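Local atomic coordinates of short chain dehydrogenase/reductase (Acinetobacter baumannii, PDB entry 4IUY), a protein that is a short-chain dehydrogenase/reductase with a Rossmann fold, probably catalysing the NAD(P)-dependent oxidation or reduction of a substrate not yet identified. Residues Y80-D85 / L96-A101. Residues are numbered along the deposited sequence; the frame is centred on the assembly and turned at random.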
loop_
_atom_site.group_PDB
_atom_site.type_symbol
_atom_site.label_atom_id
_atom_site.label_comp_id
_atom_site.label_asym_id
_atom_site.label_seq_id
_atom_site.Cartn_x
_atom_site.Cartn_y
_atom_site.Cartn_z
ATOM N N TYR D 80 1.272 -3.671 38.770
ATOM C CA TYR D 80 2.588 -3.141 39.074
ATOM C C TYR D 80 2.700 -1.790 38.366
ATOM O O TYR D 80 2.292 -1.656 37.230
ATOM C CB TYR D 80 3.672 -4.089 38.587
ATOM C CG TYR D 80 3.680 -5.430 39.284
ATOM C CD1 TYR D 80 4.496 -5.654 40.392
ATOM C CD2 TYR D 80 2.862 -6.484 38.837
ATOM C CE1 TYR D 80 4.511 -6.887 41.045
ATOM C CE2 TYR D 80 2.863 -7.731 39.491
ATOM C CZ TYR D 80 3.699 -7.928 40.593
ATOM O OH TYR D 80 3.725 -9.157 41.253
ATOM N N THR D 81 3.141 -0.763 39.079
ATOM C CA THR D 81 3.364 0.532 38.454
ATOM C C THR D 81 4.862 0.869 38.428
ATOM O O THR D 81 5.608 0.468 39.301
ATOM C CB THR D 81 2.570 1.635 39.146
ATOM O OG1 THR D 81 3.031 1.789 40.493
ATOM C CG2 THR D 81 1.095 1.290 39.138
ATOM N N PHE D 82 5.294 1.555 37.381
ATOM C CA PHE D 82 6.674 1.996 37.245
ATOM C C PHE D 82 6.758 3.398 36.652
ATOM O O PHE D 82 6.203 3.679 35.588
ATOM C CB PHE D 82 7.458 1.042 36.349
ATOM C CG PHE D 82 7.659 -0.321 36.934
ATOM C CD1 PHE D 82 8.640 -0.534 37.909
ATOM C CD2 PHE D 82 6.885 -1.398 36.512
ATOM C CE1 PHE D 82 8.848 -1.806 38.456
ATOM C CE2 PHE D 82 7.088 -2.675 37.049
ATOM C CZ PHE D 82 8.072 -2.877 38.030
ATOM N N ALA D 83 7.485 4.267 37.333
ATOM C CA ALA D 83 7.801 5.579 36.797
ATOM C C ALA D 83 9.084 5.476 35.984
ATOM O O ALA D 83 10.084 4.948 36.474
ATOM C CB ALA D 83 7.985 6.571 37.930
ATOM N N LEU D 84 9.037 5.935 34.734
ATOM C CA LEU D 84 10.225 5.971 33.882
ATOM C C LEU D 84 10.019 6.823 32.627
ATOM O O LEU D 84 8.892 7.124 32.262
ATOM C CB LEU D 84 10.646 4.540 33.502
ATOM C CG LEU D 84 9.619 3.557 32.909
ATOM C CD1 LEU D 84 9.344 3.789 31.437
ATOM C CD2 LEU D 84 10.073 2.127 33.153
ATOM N N ASP D 85 11.109 7.195 31.961
ATOM C CA ASP D 85 11.018 7.781 30.632
ATOM C C ASP D 85 11.095 6.644 29.615
ATOM O O ASP D 85 12.011 5.824 29.677
ATOM C CB ASP D 85 12.139 8.780 30.378
ATOM C CG ASP D 85 12.101 9.341 28.957
ATOM O OD1 ASP D 85 11.090 9.123 28.254
ATOM O OD2 ASP D 85 13.084 9.980 28.525
ATOM N N LEU D 96 12.044 -4.598 33.924
ATOM C CA LEU D 96 11.890 -6.007 33.579
ATOM C C LEU D 96 12.628 -6.923 34.562
ATOM O O LEU D 96 12.065 -7.939 34.991
ATOM C CB LEU D 96 12.273 -6.270 32.122
ATOM C CG LEU D 96 11.294 -5.571 31.163
ATOM C CD1 LEU D 96 11.764 -5.600 29.698
ATOM C CD2 LEU D 96 9.872 -6.150 31.294
ATOM N N SER D 97 13.850 -6.550 34.959
ATOM C CA SER D 97 14.570 -7.322 35.972
ATOM C C SER D 97 13.747 -7.430 37.260
ATOM O O SER D 97 13.610 -8.509 37.841
ATOM C CB SER D 97 15.911 -6.663 36.342
ATOM O OG SER D 97 16.869 -6.729 35.308
ATOM N N SER D 98 13.161 -6.310 37.669
ATOM C CA SER D 98 12.379 -6.257 38.898
ATOM C C SER D 98 11.197 -7.216 38.808
ATOM O O SER D 98 10.913 -7.939 39.770
ATOM C CB SER D 98 11.928 -4.826 39.191
ATOM O OG SER D 98 11.080 -4.786 40.315
ATOM N N LEU D 99 10.539 -7.250 37.643
ATOM C CA LEU D 99 9.434 -8.176 37.413
ATOM C C LEU D 99 9.889 -9.633 37.462
ATOM O O LEU D 99 9.233 -10.476 38.083
ATOM C CB LEU D 99 8.739 -7.878 36.087
ATOM C CG LEU D 99 7.939 -6.564 36.060
ATOM C CD1 LEU D 99 7.405 -6.200 34.647
ATOM C CD2 LEU D 99 6.808 -6.626 37.086
ATOM N N GLU D 100 10.995 -9.945 36.797
ATOM C CA GLU D 100 11.542 -11.296 36.866
ATOM C C GLU D 100 11.785 -11.779 38.299
ATOM O O GLU D 100 11.554 -12.954 38.617
ATOM C CB GLU D 100 12.848 -11.389 36.088
ATOM C CG GLU D 100 12.705 -11.125 34.629
ATOM C CD GLU D 100 14.037 -11.105 33.904
ATOM O OE1 GLU D 100 15.053 -11.544 34.509
ATOM O OE2 GLU D 100 14.051 -10.664 32.724
ATOM N N ALA D 101 12.270 -10.887 39.160
ATOM C CA ALA D 101 12.596 -11.281 40.527
ATOM C C ALA D 101 11.346 -11.627 41.335
ATOM O O ALA D 101 11.431 -12.323 42.342
ATOM C CB ALA D 101 13.409 -10.201 41.221
#
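At one border of the Rossmann fold, the beta-alpha-beta crossover from strand 79-83 through helix 89-101 to strand 108-111 packs its helix back against its first strand, the outermost on its side of the parallel sheet; Tyr80, Phe82, Ser98 and Leu99 make the contact. The strand and helix segments run nearly antiparallel, 156° between their directions. The axes of segments 80-83 and 96-101 come no closer than 10.9 Å, an ordinary spacing for a helix on a sheet, filled here by Leu99 and the two rings. Strand alternation turns Tyr80 and Phe82 to the helix side, while Thr81 between them, on the other side, touches Leu61 and Ile56. The Leu99 CD2 methyl sits over a face of the Tyr80 ring in a CH-pi contact, 4.2 Å from the centroid and 19° off the normal, displaced toward the CG side. The same apolar methyl meets Phe82 at the ring edge, with Leu99 CD2 4.0 Å from Phe82 CE2, and Leu99 CG backs it there; the leucine also touches Val55 and Ile106. The flat apolar ring of Phe82 suits the sheet-helix interface, touching Val55, Cys57 and Met95 too. Tyrosine can lay its ring against leucine while its OH extends to a weak hydrogen bond with Glu102. Ser98, small and partly exposed, borders the contact: with OG anti to its backbone N (chi1 175°), that hydroxyl oxygen lies near the plane of the Phe82 ring, 4.2 Å from Phe82 CE1.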